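Local coordinates for protein putative laminarinase (Phanerochaete chrysosporium, PDB 2W39) that probably hydrolyses O-glycosidic bonds of beta-glucans such as laminarin and lichenin, as a secreted family 16 glycoside hydrolase of a white-rot fungus, at residues A188-F201 with W224-I238. Numbering follows the deposited sequence.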
# COMPACT_ATOMS: atom_id res chain seq x y z
N ALA A 188 8.65 5.83 1.88
CA ALA A 188 9.65 5.10 2.66
C ALA A 188 9.07 4.81 4.03
O ALA A 188 8.39 5.66 4.62
CB ALA A 188 10.93 5.91 2.78
N MET A 189 9.35 3.62 4.55
CA MET A 189 8.85 3.23 5.86
C MET A 189 10.02 2.67 6.64
O MET A 189 10.70 1.76 6.16
CB MET A 189 7.72 2.20 5.71
CG MET A 189 6.98 1.80 6.98
SD MET A 189 7.92 0.74 8.11
CE MET A 189 8.13 -0.73 7.12
N GLU A 190 10.28 3.24 7.82
CA GLU A 190 11.27 2.73 8.76
C GLU A 190 10.54 2.11 9.95
O GLU A 190 9.71 2.76 10.59
CB GLU A 190 12.21 3.84 9.24
CG GLU A 190 13.21 3.35 10.29
CD GLU A 190 14.12 4.42 10.84
OE1 GLU A 190 13.84 5.62 10.63
OE2 GLU A 190 15.12 4.06 11.51
N ARG A 191 10.88 0.85 10.24
CA ARG A 191 10.34 0.16 11.40
C ARG A 191 11.51 -0.25 12.30
O ARG A 191 12.45 -0.92 11.86
CB ARG A 191 9.57 -1.09 10.98
CG ARG A 191 9.23 -1.99 12.15
CD ARG A 191 8.35 -3.17 11.77
NE ARG A 191 8.52 -4.23 12.76
CZ ARG A 191 8.27 -5.51 12.52
NH1 ARG A 191 7.70 -5.88 11.38
NH2 ARG A 191 8.57 -6.41 13.44
N THR A 192 11.42 0.14 13.56
CA THR A 192 12.33 -0.30 14.60
C THR A 192 11.52 -0.83 15.77
O THR A 192 10.29 -0.86 15.72
CB THR A 192 13.24 0.84 15.09
OG1 THR A 192 12.48 1.74 15.90
CG2 THR A 192 13.90 1.59 13.93
N ASN A 193 12.20 -1.25 16.83
CA ASN A 193 11.49 -1.66 18.04
C ASN A 193 10.71 -0.52 18.65
O ASN A 193 9.74 -0.75 19.39
CB ASN A 193 12.45 -2.16 19.11
CG ASN A 193 11.72 -2.75 20.32
OD1 ASN A 193 11.74 -2.20 21.46
ND2 ASN A 193 11.06 -3.87 20.08
N SER A 194 11.19 0.70 18.41
CA SER A 194 10.69 1.89 19.07
C SER A 194 9.64 2.69 18.33
O SER A 194 8.97 3.50 18.94
CB SER A 194 11.86 2.83 19.38
OG SER A 194 12.77 2.30 20.33
N PHE A 195 9.51 2.50 17.02
CA PHE A 195 8.57 3.29 16.23
C PHE A 195 8.41 2.70 14.85
O PHE A 195 9.22 1.89 14.39
CB PHE A 195 9.03 4.76 16.11
CG PHE A 195 10.36 4.96 15.43
CD1 PHE A 195 10.51 4.78 14.05
CD2 PHE A 195 11.47 5.37 16.17
CE1 PHE A 195 11.76 4.97 13.42
CE2 PHE A 195 12.71 5.57 15.54
CZ PHE A 195 12.83 5.36 14.18
N ILE A 196 7.35 3.16 14.20
CA ILE A 196 7.21 3.07 12.74
C ILE A 196 7.04 4.49 12.21
O ILE A 196 6.30 5.28 12.79
CB ILE A 196 6.04 2.14 12.36
CG1 ILE A 196 6.40 0.69 12.69
CG2 ILE A 196 5.69 2.29 10.86
CD1 ILE A 196 5.25 -0.29 12.63
N LYS A 197 7.76 4.79 11.13
CA LYS A 197 7.66 6.08 10.44
C LYS A 197 7.40 5.83 8.96
O LYS A 197 7.95 4.90 8.37
CB LYS A 197 8.96 6.88 10.56
CG LYS A 197 9.20 7.44 11.96
CD LYS A 197 10.56 8.10 12.09
CE LYS A 197 10.81 8.52 13.54
NZ LYS A 197 12.16 9.13 13.72
N VAL A 198 6.58 6.69 8.36
CA VAL A 198 6.41 6.71 6.91
C VAL A 198 6.70 8.13 6.43
O VAL A 198 6.21 9.10 7.02
CB VAL A 198 4.98 6.30 6.47
CG1 VAL A 198 4.82 6.36 4.96
CG2 VAL A 198 4.62 4.90 6.97
N TRP A 199 7.47 8.21 5.34
CA TRP A 199 7.68 9.49 4.65
C TRP A 199 7.10 9.37 3.24
O TRP A 199 7.32 8.36 2.56
CB TRP A 199 9.16 9.80 4.46
CG TRP A 199 9.97 10.08 5.68
CD1 TRP A 199 10.37 11.31 6.13
CD2 TRP A 199 10.56 9.12 6.57
NE1 TRP A 199 11.15 11.18 7.26
CE2 TRP A 199 11.28 9.84 7.55
CE3 TRP A 199 10.55 7.71 6.63
CZ2 TRP A 199 12.00 9.21 8.57
CZ3 TRP A 199 11.26 7.09 7.64
CH2 TRP A 199 11.97 7.83 8.59
N PHE A 200 6.41 10.42 2.80
CA PHE A 200 6.07 10.58 1.41
C PHE A 200 6.79 11.79 0.82
O PHE A 200 6.72 12.87 1.40
CB PHE A 200 4.57 10.80 1.22
CG PHE A 200 4.23 11.16 -0.20
CD1 PHE A 200 4.55 10.28 -1.24
CD2 PHE A 200 3.68 12.40 -0.51
CE1 PHE A 200 4.29 10.62 -2.55
CE2 PHE A 200 3.43 12.73 -1.86
CZ PHE A 200 3.74 11.83 -2.84
N PHE A 201 7.43 11.62 -0.33
CA PHE A 201 8.00 12.72 -1.12
C PHE A 201 7.45 12.68 -2.53
O PHE A 201 7.62 11.69 -3.22
CB PHE A 201 9.53 12.65 -1.16
CG PHE A 201 10.15 12.92 0.18
CD1 PHE A 201 10.47 11.87 1.02
CD2 PHE A 201 10.34 14.22 0.62
CE1 PHE A 201 11.00 12.12 2.29
CE2 PHE A 201 10.87 14.46 1.87
CZ PHE A 201 11.19 13.42 2.70
N TRP A 224 16.55 12.43 7.09
CA TRP A 224 15.38 12.43 6.23
C TRP A 224 14.31 13.45 6.57
O TRP A 224 13.28 13.54 5.89
CB TRP A 224 14.78 11.02 6.25
CG TRP A 224 15.62 10.01 5.50
CD1 TRP A 224 16.92 10.14 5.07
CD2 TRP A 224 15.21 8.70 5.14
NE1 TRP A 224 17.31 8.99 4.43
CE2 TRP A 224 16.29 8.08 4.47
CE3 TRP A 224 14.03 7.97 5.33
CZ2 TRP A 224 16.20 6.78 3.94
CZ3 TRP A 224 13.95 6.68 4.82
CH2 TRP A 224 15.02 6.10 4.13
N GLY A 225 14.53 14.23 7.62
CA GLY A 225 13.52 15.19 8.07
C GLY A 225 12.35 14.52 8.77
O GLY A 225 12.33 13.31 9.01
N THR A 226 11.35 15.32 9.09
CA THR A 226 10.20 14.85 9.83
C THR A 226 9.36 13.89 8.99
O THR A 226 9.07 14.17 7.83
CB THR A 226 9.40 16.07 10.27
OG1 THR A 226 10.21 16.81 11.17
CG2 THR A 226 8.09 15.69 10.93
N PRO A 227 8.94 12.76 9.59
CA PRO A 227 8.10 11.82 8.84
C PRO A 227 6.70 12.36 8.56
O PRO A 227 6.20 13.25 9.26
CB PRO A 227 8.05 10.59 9.76
CG PRO A 227 8.21 11.16 11.12
CD PRO A 227 9.21 12.29 10.96
N THR A 228 6.07 11.81 7.54
CA THR A 228 4.68 12.10 7.24
C THR A 228 3.75 11.49 8.30
O THR A 228 2.81 12.13 8.77
CB THR A 228 4.35 11.59 5.84
OG1 THR A 228 5.29 12.14 4.90
CG2 THR A 228 2.95 12.01 5.44
N ALA A 229 4.02 10.22 8.64
CA ALA A 229 3.30 9.53 9.72
C ALA A 229 4.33 9.01 10.70
O ALA A 229 5.36 8.46 10.32
CB ALA A 229 2.46 8.37 9.18
N PHE A 230 4.03 9.17 11.99
CA PHE A 230 4.89 8.70 13.09
C PHE A 230 4.02 7.93 14.05
O PHE A 230 2.97 8.40 14.51
CB PHE A 230 5.49 9.94 13.78
CG PHE A 230 6.46 9.66 14.93
CD1 PHE A 230 6.56 10.60 15.95
CD2 PHE A 230 7.28 8.53 14.98
CE1 PHE A 230 7.46 10.43 16.99
CE2 PHE A 230 8.18 8.36 16.03
CZ PHE A 230 8.27 9.32 17.03
N PHE A 231 4.48 6.73 14.36
CA PHE A 231 3.84 5.82 15.30
C PHE A 231 4.88 5.49 16.37
O PHE A 231 5.61 4.51 16.27
CB PHE A 231 3.36 4.56 14.59
CG PHE A 231 2.36 4.84 13.51
CD1 PHE A 231 2.74 4.84 12.16
CD2 PHE A 231 1.03 5.11 13.84
CE1 PHE A 231 1.78 5.11 11.17
CE2 PHE A 231 0.08 5.38 12.85
CZ PHE A 231 0.47 5.38 11.51
N PRO A 232 4.99 6.35 17.40
CA PRO A 232 5.98 6.13 18.46
C PRO A 232 5.51 5.03 19.41
O PRO A 232 4.37 4.54 19.32
CB PRO A 232 6.00 7.48 19.18
CG PRO A 232 4.64 8.00 18.99
CD PRO A 232 4.23 7.60 17.59
N ASN A 233 6.38 4.65 20.34
CA ASN A 233 6.04 3.62 21.30
C ASN A 233 5.50 4.13 22.63
O ASN A 233 5.34 3.35 23.58
CB ASN A 233 7.23 2.66 21.51
CG ASN A 233 8.40 3.30 22.23
OD1 ASN A 233 8.41 4.50 22.50
ND2 ASN A 233 9.41 2.49 22.56
N THR A 234 5.16 5.41 22.68
CA THR A 234 4.67 6.03 23.91
C THR A 234 3.59 5.19 24.61
O THR A 234 3.61 5.03 25.83
CB THR A 234 4.09 7.40 23.56
OG1 THR A 234 5.06 8.11 22.78
CG2 THR A 234 3.73 8.21 24.79
N ASN A 235 2.63 4.73 23.80
CA ASN A 235 1.49 3.96 24.29
C ASN A 235 1.32 2.64 23.53
O ASN A 235 0.22 2.08 23.45
CB ASN A 235 0.22 4.80 24.16
CG ASN A 235 0.32 6.14 24.88
OD1 ASN A 235 0.51 7.19 24.25
ND2 ASN A 235 0.18 6.11 26.20
N CYS A 236 2.42 2.14 22.98
CA CYS A 236 2.39 0.89 22.23
C CYS A 236 3.77 0.30 22.16
O CYS A 236 4.68 0.93 21.62
CB CYS A 236 1.91 1.16 20.80
SG CYS A 236 1.84 -0.36 19.82
N ASP A 237 3.93 -0.92 22.65
CA ASP A 237 5.18 -1.64 22.48
C ASP A 237 5.23 -2.14 21.04
O ASP A 237 4.63 -3.16 20.69
CB ASP A 237 5.25 -2.77 23.50
CG ASP A 237 6.57 -3.52 23.46
OD1 ASP A 237 7.26 -3.52 22.43
OD2 ASP A 237 6.92 -4.10 24.49
N ILE A 238 5.92 -1.39 20.19
CA ILE A 238 5.86 -1.65 18.77
C ILE A 238 6.39 -3.05 18.49
O ILE A 238 5.76 -3.86 17.79
CB ILE A 238 6.64 -0.56 17.97
CG1 ILE A 238 5.96 0.82 18.09
CG2 ILE A 238 6.81 -1.00 16.52
CD1 ILE A 238 4.70 1.02 17.25
O HOH W 1 8.62 -0.35 21.80
O HOH W 2 9.51 -5.16 21.97
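Ile196 and Val198 pair antiparallel with Phe231 and Ala229 of edge strand 229-232 in one sheet of the family 16 beta-sandwich, a classic beta bulge, Thr228 and Ala229 opposite Val198, marking one end of the pairing. Backbone bonds link Ile196 with Phe231 in both directions; Val198 N and Ala229 O join at 2.9 Å, and Val198 O takes Ala229 N plus a weak bond from Thr228 N. Past the bulge the Thr228 side chain continues the ladder: OG1, anti to its own carbonyl carbon (chi1 -54°), accepts a hydrogen bond from Phe200 N at 2.9 Å. Aromatic contacts centre on Trp199. Trp224 presents its edge to one indole face in a T-shaped stack, six-membered centroids 5.0 Å apart and planes at 78°; the opposite face receives Pro227 CA in a CH-pi contact. Trp199 NE1 donates a hydrogen bond to Gly225 O at 3.0 Å, almost straight (173°), the oxygen in the indole plane but the donor well above the carbonyl plane. Without the indole, as with an alanine here, Trp224 and Pro227 would probably lose the ring that separates them, and Gly225 O its N-H donor. On the reverse side Ile196, Val198 and Phe231 pack against strand 129-133 in the sandwich interior. A water bridges Asn193 O and Asn233 ND2. Lys197 CG and CD lie against Pro227 CG, and the extended chain then runs beside Phe230, CE lying 3.6 Å from Phe230 CE2 and also over one Phe195 face.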